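Uncharacterized protein (Staphylococcus aureus subsp. aureus, PDB 3H04) is of unknown function but has an alpha/beta-hydrolase fold and probably acts as a serine hydrolase of the esterase kind. Local coordinates at residues Q51-L56 with A258-R263; I55-Y60 with V265-N270; L70-D76 with M188-A192. All blocks are in the same frame, centred on the assembly; numbering follows the deposited sequence.

Contacts 1 and 2 are neighbouring parts of one interface between helices 50-56 and 256-273, which continues in contact 2 past the first helix to Y60; they share I55 and L56, and their centres are about 8 Å apart. They bring the last helix back to chain about 200 residues earlier and pack it beside the sheet of an alpha/beta-hydrolase-like fold. Contact 3, which joins two parts of the chain lying between them in sequence, is on the opposite side of the chain's centre, about 33 Å from contact 1 and 34 Å from contact 2 between centres. There the start of helix 75-91 meets the end of helix 185-189, away from that interface.

Contact 1. Residues Q51-L56 with A258-R263; sequences QYIDIL and AITIYR
Q51 meets I259 at the exposed margin, its aliphatic CB 4.2 Å from I259 CD1. Next along, Y52 lies flat against Y262 in an offset stack, with ring centroids 3.9 Å apart and planes at 11°. The two side chains nevertheless cross at about a right angle: Y262 CE1 sits over the centre of the Y52 ring, while Y52 CG lies toward the Y262 rim. Y52 CB extends the overlap as a CH-pi contact, 3.9 Å from the Y262 centroid, and I259 CD1 fits the Y52 ring edge at CE1 (3.9 Å). Tyrosine suits both places, offering a flat face to its partner and a hydroxyl to D251 (backbone O for Y52, OD2 for Y262). In branched I55, chi1 of -69° sets CG1 opposite the carbonyl carbon and CG2 opposite the backbone N, so its branches reach different partners: CD1 is 3.7 Å from I259 CD1, CG2 packs against the Y262 carbonyl, and CG1 lies over one face of the R263 guanidinium. L56 then brings CD1 to the edge of the Y262 ring, 4.2 Å from CE2. The helices run in nearly the same direction, their short axes approaching to 9.9 Å and crossing at -24°. On the sheet side L56 and Y262 touch F101 of strand 98-103, and Y262 meets F125 edge-to-face; helices packed beside a mostly parallel sheet are consistent with the alpha/beta-hydrolase fold.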
ATOM      1  N   GLN A  51      10.764  12.657   8.215  1.00 23.06           N
ATOM      2  CA  GLN A  51      10.021  13.073   9.417  1.00 23.41           C
ATOM      3  C   GLN A  51       9.039  11.989   9.877  1.00 22.23           C
ATOM      4  O   GLN A  51       8.881  11.769  11.088  1.00 20.20           O
ATOM      5  CB  GLN A  51       9.285  14.410   9.187  1.00 23.65           C
ATOM      6  CG  GLN A  51      10.250  15.561   9.110  1.00 28.07           C
ATOM      7  CD  GLN A  51       9.674  16.775   8.424  1.00 32.76           C
ATOM      8  OE1 GLN A  51      10.122  17.139   7.338  1.00 38.63           O
ATOM      9  NE2 GLN A  51       8.680  17.405   9.043  1.00 32.10           N
ATOM     10  N   TYR A  52       8.413  11.298   8.917  1.00 21.36           N
ATOM     11  CA  TYR A  52       7.472  10.222   9.254  1.00 20.30           C
ATOM     12  C   TYR A  52       8.239   9.035   9.783  1.00 20.76           C
ATOM     13  O   TYR A  52       7.810   8.375  10.753  1.00 19.19           O
ATOM     14  CB  TYR A  52       6.687   9.801   8.040  1.00 21.48           C
ATOM     15  CG  TYR A  52       5.893  10.904   7.414  1.00 19.63           C
ATOM     16  CD1 TYR A  52       5.532  12.043   8.126  1.00 24.20           C
ATOM     17  CD2 TYR A  52       5.488  10.809   6.097  1.00 23.23           C
ATOM     18  CE1 TYR A  52       4.806  13.068   7.517  1.00 21.75           C
ATOM     19  CE2 TYR A  52       4.786  11.822   5.489  1.00 20.81           C
ATOM     20  CZ  TYR A  52       4.460  12.949   6.199  1.00 23.01           C
ATOM     21  OH  TYR A  52       3.731  13.943   5.580  1.00 23.46           O
ATOM     22  N   ILE A  53       9.387   8.767   9.155  1.00 19.66           N
ATOM     23  CA  ILE A  53      10.229   7.686   9.622  1.00 21.37           C
ATOM     24  C   ILE A  53      10.689   7.924  11.058  1.00 21.69           C
ATOM     25  O   ILE A  53      10.744   6.986  11.869  1.00 22.69           O
ATOM     26  CB  ILE A  53      11.445   7.470   8.724  1.00 21.43           C
ATOM     27  CG1 ILE A  53      10.998   6.984   7.341  1.00 22.63           C
ATOM     28  CG2 ILE A  53      12.352   6.414   9.347  1.00 21.80           C
ATOM     29  CD1 ILE A  53      12.097   6.913   6.301  1.00 21.09           C
ATOM     30  N   ASP A  54      11.071   9.157  11.381  1.00 22.52           N
ATOM     31  CA  ASP A  54      11.477   9.452  12.764  1.00 22.53           C
ATOM     32  C   ASP A  54      10.376   9.195  13.787  1.00 22.48           C
ATOM     33  O   ASP A  54      10.630   8.629  14.847  1.00 23.26           O
ATOM     34  CB  ASP A  54      11.985  10.880  12.898  1.00 23.11           C
ATOM     35  CG  ASP A  54      13.337  11.072  12.243  1.00 23.78           C
ATOM     36  OD1 ASP A  54      14.033  10.064  12.014  1.00 29.79           O
ATOM     37  OD2 ASP A  54      13.708  12.218  11.950  1.00 27.17           O
ATOM     38  N   ILE A  55       9.152   9.590  13.476  1.00 20.99           N
ATOM     39  CA  ILE A  55       8.025   9.275  14.374  1.00 20.87           C
ATOM     40  C   ILE A  55       7.791   7.750  14.550  1.00 20.76           C
ATOM     41  O   ILE A  55       7.616   7.256  15.677  1.00 20.36           O
ATOM     42  CB  ILE A  55       6.753  10.025  13.897  1.00 20.90           C
ATOM     43  CG1 ILE A  55       6.937  11.540  14.140  1.00 21.02           C
ATOM     44  CG2 ILE A  55       5.438   9.498  14.588  1.00 20.39           C
ATOM     45  CD1 ILE A  55       6.060  12.399  13.270  1.00 18.99           C
ATOM     46  N   LEU A  56       7.800   7.014  13.434  1.00 21.30           N
ATOM     47  CA  LEU A  56       7.432   5.620  13.432  1.00 21.24           C
ATOM     48  C   LEU A  56       8.550   4.802  14.113  1.00 22.02           C
ATOM     49  O   LEU A  56       8.252   3.866  14.848  1.00 22.54           O
ATOM     50  CB  LEU A  56       7.154   5.128  11.999  1.00 21.64           C
ATOM     51  CG  LEU A  56       5.914   5.674  11.240  1.00 20.72           C
ATOM     52  CD1 LEU A  56       5.859   5.135   9.805  1.00 23.15           C
ATOM     53  CD2 LEU A  56       4.640   5.340  11.991  1.00 22.53           C
ATOM     54  N   ALA A 258      -0.407  16.386   8.964  1.00 20.38           N
ATOM     55  CA  ALA A 258       0.115  15.062   8.656  1.00 20.49           C
ATOM     56  C   ALA A 258       0.929  14.475   9.803  1.00 19.74           C
ATOM     57  O   ALA A 258       0.768  13.307  10.129  1.00 18.74           O
ATOM     58  CB  ALA A 258       0.920  15.066   7.364  1.00 20.05           C
ATOM     59  N   ILE A 259       1.729  15.297  10.451  1.00 18.48           N
ATOM     60  CA  ILE A 259       2.526  14.849  11.587  1.00 19.07           C
ATOM     61  C   ILE A 259       1.579  14.379  12.697  1.00 18.49           C
ATOM     62  O   ILE A 259       1.800  13.348  13.325  1.00 17.35           O
ATOM     63  CB  ILE A 259       3.464  16.001  12.127  1.00 19.29           C
ATOM     64  CG1 ILE A 259       4.610  16.257  11.142  1.00 19.80           C
ATOM     65  CG2 ILE A 259       3.985  15.704  13.504  1.00 21.03           C
ATOM     66  CD1 ILE A 259       5.418  15.039  10.778  1.00 18.59           C
ATOM     67  N   THR A 260       0.516  15.134  12.919  1.00 17.05           N
ATOM     68  CA  THR A 260      -0.429  14.769  13.967  1.00 17.63           C
ATOM     69  C   THR A 260      -1.048  13.395  13.775  1.00 16.95           C
ATOM     70  O   THR A 260      -1.186  12.629  14.730  1.00 16.89           O
ATOM     71  CB  THR A 260      -1.511  15.853  14.099  1.00 17.35           C
ATOM     72  OG1 THR A 260      -0.869  16.996  14.630  1.00 18.30           O
ATOM     73  CG2 THR A 260      -2.647  15.430  14.998  1.00 18.35           C
ATOM     74  N   ILE A 261      -1.437  13.110  12.546  1.00 17.18           N
ATOM     75  CA  ILE A 261      -1.954  11.799  12.166  1.00 17.56           C
ATOM     76  C   ILE A 261      -0.909  10.674  12.348  1.00 17.80           C
ATOM     77  O   ILE A 261      -1.235   9.630  12.867  1.00 17.02           O
ATOM     78  CB  ILE A 261      -2.549  11.840  10.726  1.00 17.65           C
ATOM     79  CG1 ILE A 261      -3.840  12.716  10.790  1.00 17.45           C
ATOM     80  CG2 ILE A 261      -2.846  10.383  10.191  1.00 17.66           C
ATOM     81  CD1 ILE A 261      -4.534  13.013   9.451  1.00 20.07           C
ATOM     82  N   TYR A 262       0.332  10.910  11.962  1.00 17.51           N
ATOM     83  CA  TYR A 262       1.424   9.955  12.220  1.00 18.58           C
ATOM     84  C   TYR A 262       1.640   9.699  13.708  1.00 18.59           C
ATOM     85  O   TYR A 262       1.889   8.566  14.098  1.00 18.86           O
ATOM     86  CB  TYR A 262       2.771  10.364  11.538  1.00 18.54           C
ATOM     87  CG  TYR A 262       2.848   9.922  10.092  1.00 16.47           C
ATOM     88  CD1 TYR A 262       2.382  10.736   9.059  1.00 19.82           C
ATOM     89  CD2 TYR A 262       3.324   8.663   9.758  1.00 16.93           C
ATOM     90  CE1 TYR A 262       2.412  10.296   7.725  1.00 15.10           C
ATOM     91  CE2 TYR A 262       3.368   8.200   8.424  1.00 20.29           C
ATOM     92  CZ  TYR A 262       2.898   9.038   7.407  1.00 17.23           C
ATOM     93  OH  TYR A 262       2.912   8.625   6.102  1.00 18.30           O
ATOM     94  N   ARG A 263       1.551  10.741  14.531  1.00 19.02           N
ATOM     95  CA  ARG A 263       1.627  10.552  15.978  1.00 19.10           C
ATOM     96  C   ARG A 263       0.447   9.741  16.499  1.00 19.31           C
ATOM     97  O   ARG A 263       0.642   8.894  17.332  1.00 19.13           O
ATOM     98  CB  ARG A 263       1.707  11.876  16.714  1.00 19.78           C
ATOM     99  CG  ARG A 263       3.069  12.519  16.549  1.00 20.65           C
ATOM    100  CD  ARG A 263       3.172  13.740  17.425  1.00 23.71           C
ATOM    101  NE  ARG A 263       4.351  14.544  17.110  1.00 24.79           N
ATOM    102  CZ  ARG A 263       5.614  14.196  17.369  1.00 25.74           C
ATOM    103  NH1 ARG A 263       5.915  13.032  17.932  1.00 25.38           N
ATOM    104  NH2 ARG A 263       6.595  15.043  17.061  1.00 24.21           N
TER

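Contact 2. Residues I55-Y60 with V265-N270; sequences ILTEHY and VVDFLN
Y60 and N270 form the polar part of the contact. The Y60 hydroxyl donates to N270 OD1 over 2.8 Å, reaching a lone pair in the carbonyl plane with a C=O...donor angle of 141°. OD1 in turn lies near the plane of the tyrosine ring at its edge, and ring and amide planes are only 23° apart. Asparagine suits the place because its short amide offers a carbonyl oxygen at the tyrosine's rim. Y60 OH is also hydrogen-bonded to T273 one turn further along the helix.

A CH-pi contact uses the flat side of the same ring: L269 CD1 stands almost straight above its centre, 4.2 Å from the centroid, while L269 CB comes within 3.5 Å of Y60 CZ near the hydroxyl end. Leucine fits here because its CB and one terminal methyl can follow the length of the ring.

The remaining contacts are between aliphatic groups. I55 CG2 meets V266 CG2 at 3.7 Å, placed there by a chi1 of 169°, which sets CG2 opposite the valine's own carbonyl carbon. L56 sends CD2 to V265 CG1, 4.0 Å away; valine's short branches serve both meetings.

Chemically, the contact is largely buried and apolar, with N270 at its partly exposed margin; the buried phenol at strand 60-65, gripped by N270 and T273, has its polar need met, and its ring touches I32 of strand 30-35, tying the contact to the sheet.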
ATOM      1  N   ILE A  55       9.152   9.590  13.476  1.00 20.99           N
ATOM      2  CA  ILE A  55       8.025   9.275  14.374  1.00 20.87           C
ATOM      3  C   ILE A  55       7.791   7.750  14.550  1.00 20.76           C
ATOM      4  O   ILE A  55       7.616   7.256  15.677  1.00 20.36           O
ATOM      5  CB  ILE A  55       6.753  10.025  13.897  1.00 20.90           C
ATOM      6  CG1 ILE A  55       6.937  11.540  14.140  1.00 21.02           C
ATOM      7  CG2 ILE A  55       5.438   9.498  14.588  1.00 20.39           C
ATOM      8  CD1 ILE A  55       6.060  12.399  13.270  1.00 18.99           C
ATOM      9  N   LEU A  56       7.800   7.014  13.434  1.00 21.30           N
ATOM     10  CA  LEU A  56       7.432   5.620  13.432  1.00 21.24           C
ATOM     11  C   LEU A  56       8.550   4.802  14.113  1.00 22.02           C
ATOM     12  O   LEU A  56       8.252   3.866  14.848  1.00 22.54           O
ATOM     13  CB  LEU A  56       7.154   5.128  11.999  1.00 21.64           C
ATOM     14  CG  LEU A  56       5.914   5.674  11.240  1.00 20.72           C
ATOM     15  CD1 LEU A  56       5.859   5.135   9.805  1.00 23.15           C
ATOM     16  CD2 LEU A  56       4.640   5.340  11.991  1.00 22.53           C
ATOM     17  N   THR A  57       9.812   5.174  13.921  1.00 21.69           N
ATOM     18  CA  THR A  57      10.920   4.322  14.379  1.00 21.75           C
ATOM     19  C   THR A  57      11.462   4.667  15.766  1.00 23.01           C
ATOM     20  O   THR A  57      12.470   4.115  16.187  1.00 22.35           O
ATOM     21  CB  THR A  57      12.074   4.293  13.362  1.00 22.47           C
ATOM     22  OG1 THR A  57      12.632   5.604  13.199  1.00 20.17           O
ATOM     23  CG2 THR A  57      11.565   3.766  12.005  1.00 20.97           C
ATOM     24  N   GLU A  58      10.801   5.567  16.487  1.00 23.82           N
ATOM     25  CA  GLU A  58      11.211   5.848  17.854  1.00 24.49           C
ATOM     26  C   GLU A  58      11.266   4.570  18.652  1.00 23.52           C
ATOM     27  O   GLU A  58      12.231   4.322  19.377  1.00 23.16           O
ATOM     28  CB  GLU A  58      10.238   6.790  18.539  1.00 26.01           C
ATOM     29  CG  GLU A  58      10.289   8.222  18.033  1.00 30.65           C
ATOM     30  CD  GLU A  58       9.558   9.194  18.959  1.00 35.45           C
ATOM     31  OE1 GLU A  58       9.640   9.043  20.203  1.00 39.32           O
ATOM     32  OE2 GLU A  58       8.889  10.106  18.414  1.00 40.39           O
ATOM     33  N   HIS A  59      10.209   3.770  18.524  1.00 22.81           N
ATOM     34  CA  HIS A  59      10.079   2.529  19.282  1.00 22.64           C
ATOM     35  C   HIS A  59       9.732   1.294  18.452  1.00 21.82           C
ATOM     36  O   HIS A  59       9.682   0.190  18.998  1.00 21.37           O
ATOM     37  CB  HIS A  59       9.098   2.743  20.425  1.00 23.48           C
ATOM     38  CG  HIS A  59       9.602   3.703  21.462  1.00 25.38           C
ATOM     39  ND1 HIS A  59       8.890   4.815  21.865  1.00 26.33           N
ATOM     40  CD2 HIS A  59      10.775   3.737  22.145  1.00 26.30           C
ATOM     41  CE1 HIS A  59       9.592   5.478  22.773  1.00 27.41           C
ATOM     42  NE2 HIS A  59      10.743   4.848  22.955  1.00 27.52           N
ATOM     43  N   TYR A  60       9.540   1.476  17.141  1.00 19.91           N
ATOM     44  CA  TYR A  60       9.208   0.392  16.226  1.00 19.19           C
ATOM     45  C   TYR A  60      10.283   0.254  15.148  1.00 19.20           C
ATOM     46  O   TYR A  60      10.909   1.241  14.748  1.00 18.46           O
ATOM     47  CB  TYR A  60       7.819   0.632  15.601  1.00 18.74           C
ATOM     48  CG  TYR A  60       6.743   0.605  16.656  1.00 19.32           C
ATOM     49  CD1 TYR A  60       6.166  -0.599  17.067  1.00 23.87           C
ATOM     50  CD2 TYR A  60       6.357   1.754  17.309  1.00 20.60           C
ATOM     51  CE1 TYR A  60       5.214  -0.642  18.075  1.00 22.01           C
ATOM     52  CE2 TYR A  60       5.410   1.723  18.282  1.00 19.63           C
ATOM     53  CZ  TYR A  60       4.841   0.524  18.680  1.00 21.37           C
ATOM     54  OH  TYR A  60       3.904   0.515  19.703  1.00 20.11           O
ATOM     55  N   VAL A 265      -0.962   7.417  14.754  1.00 18.14           N
ATOM     56  CA  VAL A 265      -0.648   6.063  14.330  1.00 17.93           C
ATOM     57  C   VAL A 265       0.142   5.345  15.424  1.00 18.32           C
ATOM     58  O   VAL A 265      -0.203   4.230  15.843  1.00 17.41           O
ATOM     59  CB  VAL A 265       0.106   6.037  12.986  1.00 18.29           C
ATOM     60  CG1 VAL A 265       0.772   4.684  12.777  1.00 15.76           C
ATOM     61  CG2 VAL A 265      -0.876   6.348  11.838  1.00 17.59           C
ATOM     62  N   VAL A 266       1.183   6.010  15.909  1.00 18.11           N
ATOM     63  CA  VAL A 266       2.010   5.484  16.991  1.00 19.03           C
ATOM     64  C   VAL A 266       1.236   5.203  18.305  1.00 18.91           C
ATOM     65  O   VAL A 266       1.506   4.202  19.011  1.00 19.81           O
ATOM     66  CB  VAL A 266       3.183   6.422  17.250  1.00 18.00           C
ATOM     67  CG1 VAL A 266       3.930   6.054  18.581  1.00 20.78           C
ATOM     68  CG2 VAL A 266       4.125   6.384  16.037  1.00 20.07           C
ATOM     69  N   ASP A 267       0.308   6.088  18.623  1.00 18.85           N
ATOM     70  CA  ASP A 267      -0.603   5.918  19.759  1.00 19.64           C
ATOM     71  C   ASP A 267      -1.406   4.651  19.573  1.00 18.66           C
ATOM     72  O   ASP A 267      -1.591   3.877  20.519  1.00 18.68           O
ATOM     73  CB  ASP A 267      -1.615   7.056  19.850  1.00 20.82           C
ATOM     74  CG  ASP A 267      -1.047   8.357  20.413  1.00 23.27           C
ATOM     75  OD1 ASP A 267       0.079   8.399  20.957  1.00 26.69           O
ATOM     76  OD2 ASP A 267      -1.787   9.353  20.303  1.00 26.68           O
ATOM     77  N   PHE A 268      -1.898   4.460  18.356  1.00 17.90           N
ATOM     78  CA  PHE A 268      -2.669   3.245  17.995  1.00 16.30           C
ATOM     79  C   PHE A 268      -1.798   1.999  18.158  1.00 15.81           C
ATOM     80  O   PHE A 268      -2.201   1.035  18.798  1.00 14.24           O
ATOM     81  CB  PHE A 268      -3.229   3.440  16.598  1.00 16.22           C
ATOM     82  CG  PHE A 268      -3.704   2.189  15.905  1.00 16.03           C
ATOM     83  CD1 PHE A 268      -5.048   1.833  15.920  1.00 18.34           C
ATOM     84  CD2 PHE A 268      -2.835   1.437  15.137  1.00 17.91           C
ATOM     85  CE1 PHE A 268      -5.484   0.698  15.196  1.00 17.85           C
ATOM     86  CE2 PHE A 268      -3.284   0.329  14.452  1.00 18.74           C
ATOM     87  CZ  PHE A 268      -4.630  -0.015  14.498  1.00 16.77           C
ATOM     88  N   LEU A 269      -0.571   2.040  17.644  1.00 15.64           N
ATOM     89  CA  LEU A 269       0.381   0.942  17.881  1.00 16.01           C
ATOM     90  C   LEU A 269       0.689   0.743  19.362  1.00 15.25           C
ATOM     91  O   LEU A 269       0.698  -0.373  19.840  1.00 16.16           O
ATOM     92  CB  LEU A 269       1.709   1.137  17.131  1.00 15.03           C
ATOM     93  CG  LEU A 269       1.534   1.208  15.595  1.00 15.10           C
ATOM     94  CD1 LEU A 269       2.867   1.496  14.878  1.00 15.46           C
ATOM     95  CD2 LEU A 269       0.930  -0.068  15.094  1.00 16.12           C
ATOM     96  N   ASN A 270       0.974   1.816  20.068  1.00 16.71           N
ATOM     97  CA  ASN A 270       1.274   1.695  21.508  1.00 15.96           C
ATOM     98  C   ASN A 270       0.168   1.043  22.332  1.00 17.35           C
ATOM     99  O   ASN A 270       0.464   0.303  23.287  1.00 16.78           O
ATOM    100  CB  ASN A 270       1.610   3.061  22.106  1.00 16.71           C
ATOM    101  CG  ASN A 270       2.933   3.590  21.652  1.00 17.40           C
ATOM    102  OD1 ASN A 270       3.742   2.868  21.126  1.00 18.59           O
ATOM    103  ND2 ASN A 270       3.148   4.880  21.839  1.00 18.87           N
TER

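Contact 3. Residues L70-D76 with M188-A192; sequences LPEVSLD and MINIA
L75 turns its CG opposite the backbone N (chi1 178°), which lays it alongside I189, both side chains pointing the same way with L75 CB 3.7 Å from I189 CG2. In I191, CG1 is wedged between backbone N and carbonyl carbon (chi1 59°); this directs CD1 to within 4.0 Å of L75 CD2 and leaves CG2 against the D76 carboxylate. L70 adds its CD1 to I189 CG1, 3.8 Å away; L70, L75 and I189 form the buried part, with I191 at its partly exposed margin. The backbones are joined by a nearly straight hydrogen bond from L75 N to I189 O, 3.0 Å long with an N-H...O angle of 166°. S74 is the N-cap of helix 75-91, its short hydroxyl accepting weak bonds from D76 N and C77 N. N190, with positive phi, turns the chain out of helix 185-189, a conformation asparagine tolerates well. A water donates to D76 OD2 (2.7 Å) and accepts from A192 N (2.9 Å), while D76 OD1 bonds Y199 and pairs with K198. Thus one helix end supplies a carbonyl to another's first turn, and an aspartate there, probably stabilised by the helix start, divides its oxygens between water and side chains.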
ATOM      1  N   LEU A  70       3.112  -3.728 -11.908  1.00 18.60           N
ATOM      2  CA  LEU A  70       2.368  -3.786 -13.176  1.00 18.81           C
ATOM      3  C   LEU A  70       2.925  -2.729 -14.133  1.00 18.36           C
ATOM      4  O   LEU A  70       3.410  -1.716 -13.692  1.00 17.89           O
ATOM      5  CB  LEU A  70       0.884  -3.553 -12.975  1.00 19.03           C
ATOM      6  CG  LEU A  70       0.098  -4.269 -11.884  1.00 19.30           C
ATOM      7  CD1 LEU A  70      -1.220  -3.507 -11.809  1.00 19.62           C
ATOM      8  CD2 LEU A  70      -0.098  -5.715 -12.210  1.00 23.28           C
ATOM      9  N   PRO A  71       2.830  -2.948 -15.459  1.00 19.29           N
ATOM     10  CA  PRO A  71       2.171  -4.071 -16.117  1.00 20.13           C
ATOM     11  C   PRO A  71       3.105  -5.210 -16.513  1.00 19.77           C
ATOM     12  O   PRO A  71       2.677  -6.137 -17.178  1.00 19.73           O
ATOM     13  CB  PRO A  71       1.613  -3.403 -17.370  1.00 21.31           C
ATOM     14  CG  PRO A  71       2.724  -2.448 -17.758  1.00 19.74           C
ATOM     15  CD  PRO A  71       3.156  -1.872 -16.414  1.00 20.39           C
ATOM     16  N   GLU A  72       4.372  -5.139 -16.147  1.00 19.88           N
ATOM     17  CA  GLU A  72       5.333  -6.149 -16.614  1.00 20.16           C
ATOM     18  C   GLU A  72       5.132  -7.478 -15.888  1.00 19.95           C
ATOM     19  O   GLU A  72       5.522  -8.517 -16.406  1.00 18.07           O
ATOM     20  CB  GLU A  72       6.779  -5.706 -16.429  1.00 19.77           C
ATOM     21  CG  GLU A  72       7.139  -4.454 -17.213  1.00 20.81           C
ATOM     22  CD  GLU A  72       6.923  -3.140 -16.448  1.00 21.44           C
ATOM     23  OE1 GLU A  72       6.241  -3.116 -15.386  1.00 19.85           O
ATOM     24  OE2 GLU A  72       7.454  -2.128 -16.934  1.00 24.20           O
ATOM     25  N   VAL A  73       4.510  -7.440 -14.706  1.00 19.36           N
ATOM     26  CA  VAL A  73       4.003  -8.666 -14.061  1.00 18.09           C
ATOM     27  C   VAL A  73       2.529  -8.442 -13.768  1.00 19.08           C
ATOM     28  O   VAL A  73       2.027  -7.315 -13.928  1.00 19.63           O
ATOM     29  CB  VAL A  73       4.731  -8.991 -12.766  1.00 18.02           C
ATOM     30  CG1 VAL A  73       6.280  -9.097 -13.007  1.00 18.70           C
ATOM     31  CG2 VAL A  73       4.332  -7.967 -11.620  1.00 15.85           C
ATOM     32  N   SER A  74       1.831  -9.501 -13.365  1.00 18.58           N
ATOM     33  CA  SER A  74       0.425  -9.388 -13.006  1.00 18.41           C
ATOM     34  C   SER A  74       0.232  -9.170 -11.482  1.00 17.49           C
ATOM     35  O   SER A  74       1.159  -9.291 -10.679  1.00 17.59           O
ATOM     36  CB  SER A  74      -0.327 -10.666 -13.406  1.00 19.16           C
ATOM     37  OG  SER A  74      -0.077 -11.689 -12.435  1.00 21.07           O
ATOM     38  N   LEU A  75      -0.998  -8.877 -11.080  1.00 16.61           N
ATOM     39  CA  LEU A  75      -1.306  -8.763  -9.662  1.00 15.74           C
ATOM     40  C   LEU A  75      -1.072 -10.090  -8.902  1.00 15.59           C
ATOM     41  O   LEU A  75      -0.755 -10.064  -7.720  1.00 16.53           O
ATOM     42  CB  LEU A  75      -2.749  -8.295  -9.439  1.00 15.73           C
ATOM     43  CG  LEU A  75      -3.266  -8.165  -8.005  1.00 15.69           C
ATOM     44  CD1 LEU A  75      -2.452  -7.137  -7.178  1.00 17.14           C
ATOM     45  CD2 LEU A  75      -4.732  -7.756  -7.964  1.00 16.67           C
ATOM     46  N   ASP A  76      -1.195 -11.246  -9.571  1.00 16.67           N
ATOM     47  CA  ASP A  76      -0.907 -12.511  -8.901  1.00 16.99           C
ATOM     48  C   ASP A  76       0.567 -12.550  -8.501  1.00 17.35           C
ATOM     49  O   ASP A  76       0.902 -12.999  -7.410  1.00 17.38           O
ATOM     50  CB  ASP A  76      -1.230 -13.754  -9.759  1.00 17.79           C
ATOM     51  CG  ASP A  76      -2.728 -14.062  -9.832  1.00 19.76           C
ATOM     52  OD1 ASP A  76      -3.481 -13.842  -8.858  1.00 21.37           O
ATOM     53  OD2 ASP A  76      -3.143 -14.533 -10.907  1.00 27.74           O
ATOM     54  N   MET A 188      -5.024  -3.906 -16.846  1.00 22.96           N
ATOM     55  CA  MET A 188      -3.567  -3.922 -16.640  1.00 23.26           C
ATOM     56  C   MET A 188      -3.132  -4.731 -15.407  1.00 23.24           C
ATOM     57  O   MET A 188      -1.999  -5.205 -15.356  1.00 23.33           O
ATOM     58  CB  MET A 188      -3.023  -2.502 -16.693  1.00 24.96           C
ATOM     59  CG  MET A 188      -3.165  -1.931 -18.139  1.00 27.45           C
ATOM     60  SD  MET A 188      -3.182  -0.136 -18.321  1.00 34.24           S
ATOM     61  CE  MET A 188      -1.400  -0.003 -18.029  1.00 33.05           C
ATOM     62  N   ILE A 189      -4.058  -4.960 -14.473  1.00 21.75           N
ATOM     63  CA  ILE A 189      -3.870  -5.917 -13.359  1.00 22.49           C
ATOM     64  C   ILE A 189      -3.629  -7.350 -13.880  1.00 22.03           C
ATOM     65  O   ILE A 189      -2.867  -8.100 -13.293  1.00 21.29           O
ATOM     66  CB  ILE A 189      -5.064  -5.805 -12.379  1.00 22.71           C
ATOM     67  CG1 ILE A 189      -4.779  -4.690 -11.372  1.00 22.80           C
ATOM     68  CG2 ILE A 189      -5.403  -7.141 -11.698  1.00 23.92           C
ATOM     69  CD1 ILE A 189      -6.019  -4.074 -10.804  1.00 24.42           C
ATOM     70  N   ASN A 190      -4.241  -7.665 -15.024  1.00 22.16           N
ATOM     71  CA  ASN A 190      -3.890  -8.809 -15.868  1.00 21.74           C
ATOM     72  C   ASN A 190      -4.083 -10.128 -15.095  1.00 20.92           C
ATOM     73  O   ASN A 190      -3.160 -10.914 -14.958  1.00 19.47           O
ATOM     74  CB  ASN A 190      -2.461  -8.682 -16.417  1.00 22.52           C
ATOM     75  CG  ASN A 190      -2.174  -9.665 -17.539  1.00 26.45           C
ATOM     76  OD1 ASN A 190      -3.096 -10.168 -18.184  1.00 27.54           O
ATOM     77  ND2 ASN A 190      -0.889  -9.964 -17.764  1.00 29.46           N
ATOM     78  N   ILE A 191      -5.267 -10.311 -14.529  1.00 19.66           N
ATOM     79  CA  ILE A 191      -5.579 -11.568 -13.847  1.00 20.69           C
ATOM     80  C   ILE A 191      -6.812 -12.163 -14.460  1.00 20.24           C
ATOM     81  O   ILE A 191      -7.518 -11.473 -15.183  1.00 18.99           O
ATOM     82  CB  ILE A 191      -5.737 -11.427 -12.312  1.00 21.30           C
ATOM     83  CG1 ILE A 191      -6.853 -10.426 -11.944  1.00 24.53           C
ATOM     84  CG2 ILE A 191      -4.383 -11.217 -11.715  1.00 21.78           C
ATOM     85  CD1 ILE A 191      -6.869 -10.007 -10.527  1.00 26.28           C
ATOM     86  N   ALA A 192      -7.058 -13.446 -14.156  1.00 19.89           N
ATOM     87  CA  ALA A 192      -8.065 -14.224 -14.852  1.00 19.86           C
ATOM     88  C   ALA A 192      -9.422 -13.680 -14.482  1.00 19.70           C
ATOM     89  O   ALA A 192     -10.294 -13.570 -15.321  1.00 19.64           O
ATOM     90  CB  ALA A 192      -7.983 -15.734 -14.483  1.00 18.96           C
TER
HETATM   91  O   HOH W   1      -4.982 -15.041 -12.814  1.00 21.95           O